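Local coordinates for NTP_transf_2 domain-containing protein (Capnocytophaga granulosa, PDB 6WT9), which synthesizes the second messenger 3',3'-c-di-GMP from two molecules of GTP as part of a CBASS antiphage defence system, at residues A[169-177]-A[214-223]; A[52-61]-A[87-98]. All coordinates share one frame; numbering follows the deposited sequence.

Interaction 1: residues A[169-177]-A[214-223]; sequences DITHPKAIK and IYNKRSNTIE
Pro173 and Lys174, in the turn that joins strand 167-169 to strand 176-180, meet the tip of the beta hairpin formed by strands 212-216 and 221-226. Lys217 N donates to Pro173 O at 2.8 Å in a nearly straight bond (164°), so the backbones of the two turns are tied directly. Beside it, Pro173 CB lies 3.7 Å from Lys217 CB and equally close to Arg218 CB, while its CG sits over the rim of one face of the Arg218 guanidinium.

The Lys174 side chain reaches farther. With CG opposite the carbonyl carbon about the first bond (chi1 -78°), the chain leaves CB so that CG passes 4.2 Å from Tyr215 O. CD and then CE draw up to Glu223 OE2, CE at 3.5 Å, and bends at chi3 and chi4 bring NZ to its salt bridge with this oxygen, 2.7 Å away. The ammonium group meets OE2 from above the carboxylate plane. NZ also lies 3.0 Å from Asn216 ND2 and, near the guanidinium plane, 3.4 Å from Arg218 NH2, neither pair a hydrogen bond; the Glu223 carboxylate probably offsets the like charges of Lys174 and Arg218, although Glu223 is poorly ordered. Asn216 OD1 is gripped from one face by Arg218 NE and Ser219 N, the latter closing an Asx motif within the hairpin turn.

Lys217 extends to a salt bridge with Glu158 on helix 147-164, against which Tyr215 also packs, while Ile176 and Tyr215 bond through their backbones to strand 185-194.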
loop_
_atom_site.group_PDB
_atom_site.type_symbol
_atom_site.label_atom_id
_atom_site.label_comp_id
_atom_site.label_asym_id
_atom_site.label_seq_id
_atom_site.Cartn_x
_atom_site.Cartn_y
_atom_site.Cartn_z
ATOM N N ASP A 169 -3.239 21.319 2.905
ATOM C CA ASP A 169 -3.131 21.107 4.344
ATOM C C ASP A 169 -1.655 21.118 4.733
ATOM O O ASP A 169 -0.911 20.191 4.397
ATOM C CB ASP A 169 -3.800 19.789 4.737
ATOM C CG ASP A 169 -4.007 19.652 6.236
ATOM O OD1 ASP A 169 -3.138 20.095 7.011
ATOM O OD2 ASP A 169 -5.049 19.094 6.641
ATOM N N ILE A 170 -1.237 22.162 5.446
ATOM C CA ILE A 170 0.130 22.276 5.937
ATOM C C ILE A 170 0.200 22.055 7.449
ATOM O O ILE A 170 1.173 22.449 8.089
ATOM C CB ILE A 170 0.757 23.626 5.548
ATOM C CG1 ILE A 170 0.049 24.777 6.268
ATOM C CG2 ILE A 170 0.701 23.830 4.042
ATOM C CD1 ILE A 170 0.762 26.108 6.133
ATOM N N THR A 171 -0.818 21.415 8.030
ATOM C CA THR A 171 -0.887 21.285 9.483
ATOM C C THR A 171 0.052 20.204 10.007
ATOM O O THR A 171 0.709 20.399 11.034
ATOM C CB THR A 171 -2.326 20.996 9.912
ATOM O OG1 THR A 171 -3.153 22.124 9.602
ATOM C CG2 THR A 171 -2.403 20.709 11.405
ATOM N N HIS A 172 0.133 19.068 9.324
ATOM C CA HIS A 172 0.957 17.976 9.828
ATOM C C HIS A 172 2.434 18.273 9.574
ATOM O O HIS A 172 2.796 18.662 8.460
ATOM C CB HIS A 172 0.571 16.655 9.173
ATOM C CG HIS A 172 1.119 15.454 9.876
ATOM N ND1 HIS A 172 2.287 14.831 9.492
ATOM C CD2 HIS A 172 0.663 14.767 10.951
ATOM C CE1 HIS A 172 2.523 13.810 10.295
ATOM N NE2 HIS A 172 1.553 13.748 11.189
ATOM N N PRO A 173 3.302 18.097 10.570
ATOM C CA PRO A 173 4.712 18.482 10.414
ATOM C C PRO A 173 5.558 17.507 9.609
ATOM O O PRO A 173 6.755 17.760 9.435
ATOM C CB PRO A 173 5.202 18.552 11.868
ATOM C CG PRO A 173 4.363 17.553 12.581
ATOM C CD PRO A 173 3.006 17.617 11.932
ATOM N N LYS A 174 4.995 16.404 9.117
ATOM C CA LYS A 174 5.758 15.457 8.316
ATOM C C LYS A 174 5.332 15.408 6.856
ATOM O O LYS A 174 6.053 14.818 6.044
ATOM C CB LYS A 174 5.663 14.043 8.911
ATOM C CG LYS A 174 6.544 13.808 10.129
ATOM C CD LYS A 174 6.602 12.326 10.476
ATOM C CE LYS A 174 5.953 12.032 11.821
ATOM N NZ LYS A 174 6.772 12.527 12.961
ATOM N N ALA A 175 4.198 16.004 6.497
ATOM C CA ALA A 175 3.725 15.909 5.124
ATOM C C ALA A 175 2.781 17.061 4.818
ATOM O O ALA A 175 2.062 17.546 5.695
ATOM C CB ALA A 175 3.021 14.571 4.866
ATOM N N ILE A 176 2.799 17.486 3.557
ATOM C CA ILE A 176 1.832 18.432 3.014
ATOM C C ILE A 176 0.837 17.646 2.177
ATOM O O ILE A 176 1.233 16.810 1.357
ATOM C CB ILE A 176 2.522 19.517 2.167
ATOM C CG1 ILE A 176 3.636 20.198 2.962
ATOM C CG2 ILE A 176 1.507 20.544 1.680
ATOM C CD1 ILE A 176 4.407 21.230 2.161
ATOM N N LYS A 177 -0.452 17.906 2.376
ATOM C CA LYS A 177 -1.510 17.212 1.652
ATOM C C LYS A 177 -2.254 18.215 0.785
ATOM O O LYS A 177 -2.757 19.224 1.291
ATOM C CB LYS A 177 -2.474 16.513 2.613
ATOM C CG LYS A 177 -3.516 15.651 1.915
ATOM C CD LYS A 177 -4.348 14.859 2.909
ATOM C CE LYS A 177 -5.213 13.826 2.203
ATOM N NZ LYS A 177 -4.391 12.826 1.462
ATOM N N ILE A 214 13.112 11.216 7.102
ATOM C CA ILE A 214 12.004 12.145 6.917
ATOM C C ILE A 214 12.233 13.384 7.768
ATOM O O ILE A 214 12.621 13.291 8.938
ATOM C CB ILE A 214 10.671 11.465 7.272
ATOM C CG1 ILE A 214 10.518 10.156 6.494
ATOM C CG2 ILE A 214 9.500 12.401 7.005
ATOM C CD1 ILE A 214 10.570 10.327 4.993
ATOM N N TYR A 215 11.991 14.554 7.183
ATOM C CA TYR A 215 12.110 15.799 7.927
ATOM C C TYR A 215 10.889 15.995 8.815
ATOM O O TYR A 215 9.750 15.826 8.370
ATOM C CB TYR A 215 12.267 16.986 6.983
ATOM C CG TYR A 215 12.230 18.313 7.702
ATOM C CD1 TYR A 215 13.251 18.680 8.569
ATOM C CD2 TYR A 215 11.172 19.195 7.524
ATOM C CE1 TYR A 215 13.223 19.890 9.236
ATOM C CE2 TYR A 215 11.135 20.409 8.185
ATOM C CZ TYR A 215 12.164 20.750 9.040
ATOM O OH TYR A 215 12.137 21.955 9.704
ATOM N N ASN A 216 11.131 16.355 10.071
ATOM C CA ASN A 216 10.077 16.585 11.052
ATOM C C ASN A 216 10.035 18.079 11.353
ATOM O O ASN A 216 10.917 18.604 12.040
ATOM C CB ASN A 216 10.326 15.766 12.316
ATOM C CG ASN A 216 9.121 15.720 13.231
ATOM O OD1 ASN A 216 8.432 16.721 13.425
ATOM N ND2 ASN A 216 8.857 14.548 13.798
ATOM N N LYS A 217 9.009 18.757 10.834
ATOM C CA LYS A 217 8.876 20.194 11.055
ATOM C C LYS A 217 8.692 20.521 12.530
ATOM O O LYS A 217 9.144 21.573 12.995
ATOM C CB LYS A 217 7.703 20.732 10.234
ATOM C CG LYS A 217 7.462 22.229 10.341
ATOM C CD LYS A 217 6.221 22.621 9.551
ATOM C CE LYS A 217 5.962 24.115 9.611
ATOM N NZ LYS A 217 4.750 24.491 8.832
ATOM N N ARG A 218 8.048 19.626 13.282
ATOM C CA ARG A 218 7.755 19.902 14.684
ATOM C C ARG A 218 9.024 19.914 15.530
ATOM O O ARG A 218 9.192 20.787 16.390
ATOM C CB ARG A 218 6.755 18.872 15.211
ATOM C CG ARG A 218 6.675 18.764 16.720
ATOM C CD ARG A 218 7.301 17.466 17.192
ATOM N NE ARG A 218 7.002 16.362 16.283
ATOM C CZ ARG A 218 5.885 15.644 16.320
ATOM N NH1 ARG A 218 4.952 15.909 17.223
ATOM N NH2 ARG A 218 5.699 14.659 15.450
ATOM N N SER A 219 9.926 18.963 15.301
ATOM C CA SER A 219 11.161 18.879 16.066
ATOM C C SER A 219 12.356 19.494 15.351
ATOM O O SER A 219 13.436 19.571 15.946
ATOM C CB SER A 219 11.477 17.416 16.406
ATOM O OG SER A 219 11.706 16.658 15.232
ATOM N N ASN A 220 12.193 19.927 14.100
ATOM C CA ASN A 220 13.276 20.471 13.280
ATOM C C ASN A 220 14.421 19.474 13.102
ATOM O O ASN A 220 15.537 19.856 12.737
ATOM C CB ASN A 220 13.802 21.794 13.854
ATOM C CG ASN A 220 14.646 22.571 12.861
ATOM O OD1 ASN A 220 14.435 22.488 11.651
ATOM N ND2 ASN A 220 15.618 23.320 13.368
ATOM N N THR A 221 14.166 18.195 13.351
ATOM C CA THR A 221 15.154 17.141 13.190
ATOM C C THR A 221 14.779 16.265 12.000
ATOM O O THR A 221 13.799 16.516 11.293
ATOM C CB THR A 221 15.273 16.304 14.468
ATOM O OG1 THR A 221 14.037 15.618 14.711
ATOM C CG2 THR A 221 15.599 17.189 15.661
ATOM N N ILE A 222 15.577 15.225 11.785
ATOM C CA ILE A 222 15.345 14.246 10.731
ATOM C C ILE A 222 14.919 12.940 11.385
ATOM O O ILE A 222 15.537 12.496 12.359
ATOM C CB ILE A 222 16.595 14.058 9.853
ATOM C CG1 ILE A 222 17.854 13.945 10.717
ATOM C CG2 ILE A 222 16.742 15.217 8.887
ATOM C CD1 ILE A 222 18.357 12.529 10.895
ATOM N N GLU A 223 13.850 12.339 10.864
ATOM C CA GLU A 223 13.364 11.083 11.413
ATOM C C GLU A 223 14.352 9.956 11.114
ATOM O O GLU A 223 15.267 10.091 10.298
ATOM C CB GLU A 223 11.982 10.747 10.851
ATOM C CG GLU A 223 10.885 11.748 11.208
ATOM C CD GLU A 223 10.404 11.626 12.646
ATOM O OE1 GLU A 223 11.214 11.825 13.575
ATOM O OE2 GLU A 223 9.208 11.327 12.845
#

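Interaction 2: residues A[52-61]-A[87-98]; sequences VSPEYTNKSR and MTNTHIKGYSDI
His91 takes the rotamer with CG between its backbone N and carbonyl carbon (chi1 57°), and Thr57 sets OG1 opposite its carbonyl carbon (chi1 -54°), so that His91 NE2 donates to Thr57 OG1 at 2.9 Å, in the plane of the imidazole. The contact belongs to the nucleotidyltransferase fold: the start of helix 54-71 lies along the loop running from the Schellman motif at Asn89 to the Asp-Ile-Asp sequence that, in relatives, carries metal-binding aspartates. Thr57 OG1 also accepts from water 2, which donates to Val52 O and Asn89 OD1 and so bridges the segments beside the histidine.

Val52 crosses the imidazole at about a right angle. Its CB lies 3.5 Å from His91 NE2, and CG2 approaches His91 O at 3.4 Å. In the first turn of the helix, Tyr56 offers a ring face to Gly94 CA, a CH-pi contact at 4.2 Å from the centroid; the Tyr56 hydroxyl is held by Asn18. Farther down the helix, Arg61 lays the edge of its guanidinium against CE of Met87, a selenomethionine. Between these, Ser60 OG donates to Ser96 O at 2.7 Å in the carbonyl plane and accepts from water 3, which also donates to Gly94 O.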
loop_
_atom_site.group_PDB
_atom_site.type_symbol
_atom_site.label_atom_id
_atom_site.label_comp_id
_atom_site.label_asym_id
_atom_site.label_seq_id
_atom_site.Cartn_x
_atom_site.Cartn_y
_atom_site.Cartn_z
ATOM N N VAL A 52 -6.423 -2.728 -9.031
ATOM C CA VAL A 52 -7.151 -1.552 -9.485
ATOM C C VAL A 52 -6.789 -1.289 -10.938
ATOM O O VAL A 52 -5.623 -1.416 -11.340
ATOM C CB VAL A 52 -6.832 -0.338 -8.594
ATOM C CG1 VAL A 52 -7.396 0.943 -9.195
ATOM C CG2 VAL A 52 -7.380 -0.548 -7.192
ATOM N N SER A 53 -7.793 -0.955 -11.741
ATOM C CA SER A 53 -7.561 -0.727 -13.160
ATOM C C SER A 53 -6.545 0.396 -13.355
ATOM O O SER A 53 -6.557 1.382 -12.608
ATOM C CB SER A 53 -8.870 -0.377 -13.867
ATOM O OG SER A 53 -8.631 0.109 -15.177
ATOM N N PRO A 54 -5.648 0.280 -14.337
ATOM C CA PRO A 54 -4.687 1.368 -14.583
ATOM C C PRO A 54 -5.345 2.678 -14.973
ATOM O O PRO A 54 -4.688 3.725 -14.910
ATOM C CB PRO A 54 -3.812 0.818 -15.718
ATOM C CG PRO A 54 -4.642 -0.244 -16.366
ATOM C CD PRO A 54 -5.463 -0.848 -15.267
ATOM N N GLU A 55 -6.619 2.653 -15.374
ATOM C CA GLU A 55 -7.352 3.892 -15.621
ATOM C C GLU A 55 -7.318 4.802 -14.401
ATOM O O GLU A 55 -7.098 6.013 -14.521
ATOM C CB GLU A 55 -8.796 3.569 -16.010
ATOM C CG GLU A 55 -9.643 4.781 -16.357
ATOM C CD GLU A 55 -9.605 5.119 -17.834
ATOM O OE1 GLU A 55 -8.730 4.582 -18.546
ATOM O OE2 GLU A 55 -10.456 5.915 -18.283
ATOM N N TYR A 56 -7.528 4.233 -13.211
ATOM C CA TYR A 56 -7.443 5.010 -11.979
ATOM C C TYR A 56 -5.998 5.253 -11.565
ATOM O O TYR A 56 -5.652 6.357 -11.131
ATOM C CB TYR A 56 -8.189 4.297 -10.852
ATOM C CG TYR A 56 -9.683 4.228 -11.045
ATOM C CD1 TYR A 56 -10.485 5.327 -10.774
ATOM C CD2 TYR A 56 -10.294 3.062 -11.484
ATOM C CE1 TYR A 56 -11.852 5.272 -10.946
ATOM C CE2 TYR A 56 -11.664 2.996 -11.656
ATOM C CZ TYR A 56 -12.436 4.106 -11.386
ATOM O OH TYR A 56 -13.800 4.052 -11.555
ATOM N N THR A 57 -5.147 4.231 -11.685
ATOM C CA THR A 57 -3.776 4.345 -11.197
ATOM C C THR A 57 -2.991 5.394 -11.976
ATOM O O THR A 57 -2.193 6.139 -11.395
ATOM C CB THR A 57 -3.080 2.986 -11.271
ATOM O OG1 THR A 57 -3.866 2.011 -10.576
ATOM C CG2 THR A 57 -1.697 3.054 -10.632
ATOM N N ASN A 58 -3.211 5.476 -13.291
ATOM C CA ASN A 58 -2.484 6.456 -14.094
ATOM C C ASN A 58 -2.857 7.880 -13.706
ATOM O O ASN A 58 -2.006 8.776 -13.731
ATOM C CB ASN A 58 -2.746 6.223 -15.582
ATOM C CG ASN A 58 -2.163 4.918 -16.076
ATOM O OD1 ASN A 58 -1.280 4.343 -15.442
ATOM N ND2 ASN A 58 -2.653 4.444 -17.218
ATOM N N LYS A 59 -4.122 8.111 -13.343
ATOM C CA LYS A 59 -4.528 9.449 -12.927
ATOM C C LYS A 59 -3.986 9.794 -11.545
ATOM O O LYS A 59 -3.666 10.958 -11.280
ATOM C CB LYS A 59 -6.051 9.572 -12.955
ATOM C CG LYS A 59 -6.661 9.251 -14.311
ATOM C CD LYS A 59 -8.157 9.519 -14.341
ATOM C CE LYS A 59 -8.459 11.009 -14.328
ATOM N NZ LYS A 59 -9.911 11.281 -14.530
ATOM N N SER A 60 -3.873 8.805 -10.657
ATOM C CA SER A 60 -3.249 9.055 -9.363
ATOM C C SER A 60 -1.771 9.381 -9.528
ATOM O O SER A 60 -1.245 10.270 -8.849
ATOM C CB SER A 60 -3.437 7.848 -8.445
ATOM O OG SER A 60 -4.811 7.608 -8.194
ATOM N N ARG A 61 -1.087 8.674 -10.429
ATOM C CA ARG A 61 0.306 8.994 -10.714
ATOM C C ARG A 61 0.431 10.328 -11.439
ATOM O O ARG A 61 1.432 11.033 -11.271
ATOM C CB ARG A 61 0.944 7.876 -11.539
ATOM C CG ARG A 61 2.393 7.595 -11.180
ATOM C CD ARG A 61 3.004 6.529 -12.079
ATOM N NE ARG A 61 4.346 6.154 -11.640
ATOM C CZ ARG A 61 5.442 6.865 -11.890
ATOM N NH1 ARG A 61 5.362 7.999 -12.573
ATOM N NH2 ARG A 61 6.621 6.445 -11.450
HETATM N N MSE A 87 2.714 2.526 -6.097
HETATM C CA MSE A 87 3.992 2.148 -6.690
HETATM C C MSE A 87 4.222 0.634 -6.711
HETATM O O MSE A 87 5.062 0.141 -7.463
HETATM C CB MSE A 87 5.136 2.839 -5.947
HETATM C CG MSE A 87 5.066 4.353 -6.015
HETATM SE SE MSE A 87 4.834 4.970 -7.852
HETATM C CE MSE A 87 6.479 4.253 -8.610
ATOM N N THR A 88 3.481 -0.102 -5.882
ATOM C CA THR A 88 3.484 -1.558 -5.930
ATOM C C THR A 88 2.180 -2.130 -6.467
ATOM O O THR A 88 2.021 -3.354 -6.483
ATOM C CB THR A 88 3.764 -2.149 -4.542
ATOM O OG1 THR A 88 2.907 -1.535 -3.570
ATOM C CG2 THR A 88 5.218 -1.933 -4.147
ATOM N N ASN A 89 1.247 -1.280 -6.896
ATOM C CA ASN A 89 -0.042 -1.723 -7.426
ATOM C C ASN A 89 -0.754 -2.649 -6.439
ATOM O O ASN A 89 -1.431 -3.607 -6.819
ATOM C CB ASN A 89 0.128 -2.391 -8.793
ATOM C CG ASN A 89 -1.181 -2.528 -9.547
ATOM O OD1 ASN A 89 -2.122 -1.765 -9.324
ATOM N ND2 ASN A 89 -1.250 -3.507 -10.442
ATOM N N THR A 90 -0.582 -2.365 -5.148
ATOM C CA THR A 90 -1.264 -3.089 -4.084
ATOM C C THR A 90 -2.370 -2.261 -3.444
ATOM O O THR A 90 -2.960 -2.694 -2.449
ATOM C CB THR A 90 -0.268 -3.542 -3.015
ATOM O OG1 THR A 90 0.453 -2.406 -2.522
ATOM C CG2 THR A 90 0.715 -4.553 -3.592
ATOM N N HIS A 91 -2.653 -1.080 -3.983
ATOM C CA HIS A 91 -3.767 -0.285 -3.496
ATOM C C HIS A 91 -5.086 -0.945 -3.875
ATOM O O HIS A 91 -5.186 -1.654 -4.881
ATOM C CB HIS A 91 -3.697 1.142 -4.051
ATOM C CG HIS A 91 -3.669 1.220 -5.548
ATOM N ND1 HIS A 91 -2.671 0.647 -6.308
ATOM C CD2 HIS A 91 -4.506 1.826 -6.424
ATOM C CE1 HIS A 91 -2.901 0.885 -7.587
ATOM N NE2 HIS A 91 -4.007 1.601 -7.684
ATOM N N ILE A 92 -6.100 -0.719 -3.043
ATOM C CA ILE A 92 -7.407 -1.345 -3.222
ATOM C C ILE A 92 -8.500 -0.346 -3.564
ATOM O O ILE A 92 -9.624 -0.770 -3.876
ATOM C CB ILE A 92 -7.817 -2.163 -1.979
ATOM C CG1 ILE A 92 -7.857 -1.267 -0.740
ATOM C CG2 ILE A 92 -6.859 -3.324 -1.764
ATOM C CD1 ILE A 92 -8.302 -1.984 0.512
ATOM N N LYS A 93 -8.224 0.954 -3.510
ATOM C CA LYS A 93 -9.206 1.977 -3.835
ATOM C C LYS A 93 -8.874 2.613 -5.175
ATOM O O LYS A 93 -7.708 2.904 -5.464
ATOM C CB LYS A 93 -9.261 3.060 -2.756
ATOM C CG LYS A 93 -9.473 2.540 -1.344
ATOM C CD LYS A 93 -9.884 3.667 -0.410
ATOM C CE LYS A 93 -8.995 4.887 -0.586
ATOM N NZ LYS A 93 -9.479 6.054 0.204
ATOM N N GLY A 94 -9.904 2.827 -5.995
ATOM C CA GLY A 94 -9.699 3.529 -7.252
ATOM C C GLY A 94 -9.211 4.949 -7.045
ATOM O O GLY A 94 -8.392 5.454 -7.815
ATOM N N TYR A 95 -9.704 5.609 -6.001
ATOM C CA TYR A 95 -9.264 6.959 -5.649
ATOM C C TYR A 95 -8.067 6.917 -4.707
ATOM O O TYR A 95 -8.027 7.590 -3.679
ATOM C CB TYR A 95 -10.419 7.741 -5.035
ATOM C CG TYR A 95 -11.495 8.124 -6.025
ATOM C CD1 TYR A 95 -11.202 8.263 -7.376
ATOM C CD2 TYR A 95 -12.800 8.347 -5.608
ATOM C CE1 TYR A 95 -12.182 8.614 -8.285
ATOM C CE2 TYR A 95 -13.787 8.700 -6.509
ATOM C CZ TYR A 95 -13.473 8.831 -7.846
ATOM O OH TYR A 95 -14.451 9.182 -8.747
ATOM N N SER A 96 -7.079 6.102 -5.063
ATOM C CA SER A 96 -5.890 5.956 -4.238
ATOM C C SER A 96 -5.017 7.200 -4.347
ATOM O O SER A 96 -4.719 7.670 -5.449
ATOM C CB SER A 96 -5.103 4.718 -4.662
ATOM O OG SER A 96 -3.934 4.560 -3.878
ATOM N N ASP A 97 -4.612 7.736 -3.201
ATOM C CA ASP A 97 -3.685 8.853 -3.196
ATOM C C ASP A 97 -2.266 8.347 -3.448
ATOM O O ASP A 97 -2.012 7.144 -3.562
ATOM C CB ASP A 97 -3.779 9.624 -1.882
ATOM C CG ASP A 97 -3.667 8.726 -0.668
ATOM O OD1 ASP A 97 -2.584 8.141 -0.452
ATOM O OD2 ASP A 97 -4.664 8.608 0.075
ATOM N N ILE A 98 -1.326 9.282 -3.542
ATOM C CA ILE A 98 0.071 8.961 -3.795
ATOM C C ILE A 98 0.931 9.904 -2.966
ATOM O O ILE A 98 0.537 11.036 -2.669
ATOM C CB ILE A 98 0.413 9.058 -5.302
ATOM C CG1 ILE A 98 1.786 8.453 -5.595
ATOM C CG2 ILE A 98 0.345 10.502 -5.780
ATOM C CD1 ILE A 98 2.049 8.240 -7.071
HETATM O O HOH W 1 -4.192 -2.414 -7.162
HETATM O O HOH W 2 -3.158 -0.598 -11.357
HETATM O O HOH W 3 -5.440 4.822 -8.175
#

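Overall arrangement
The two contacts lie in series along the chain, their centres about 25 Å apart, yet their nearest atoms come within about 4 Å without touching. Strand 185-194 connects them. In interaction 1, Ile176 and Tyr215 pair with its Ile189 and Ile191; in interaction 2, Ile98 pairs with Asp188, and Tyr56 and Ser60 pack on Arg185. Lys177, at the end of segment 169-177, forms a salt bridge with Asp188. Interaction 2, its centre about 10 Å from that of the chain, includes the loop leading into the Asp-Ile-Asp sequence, which probably belongs to the catalytic centre, as in related nucleotidyltransferases. Interaction 1, its centre about 21 Å from the chain centre, joins two peripheral turns of the same sheet.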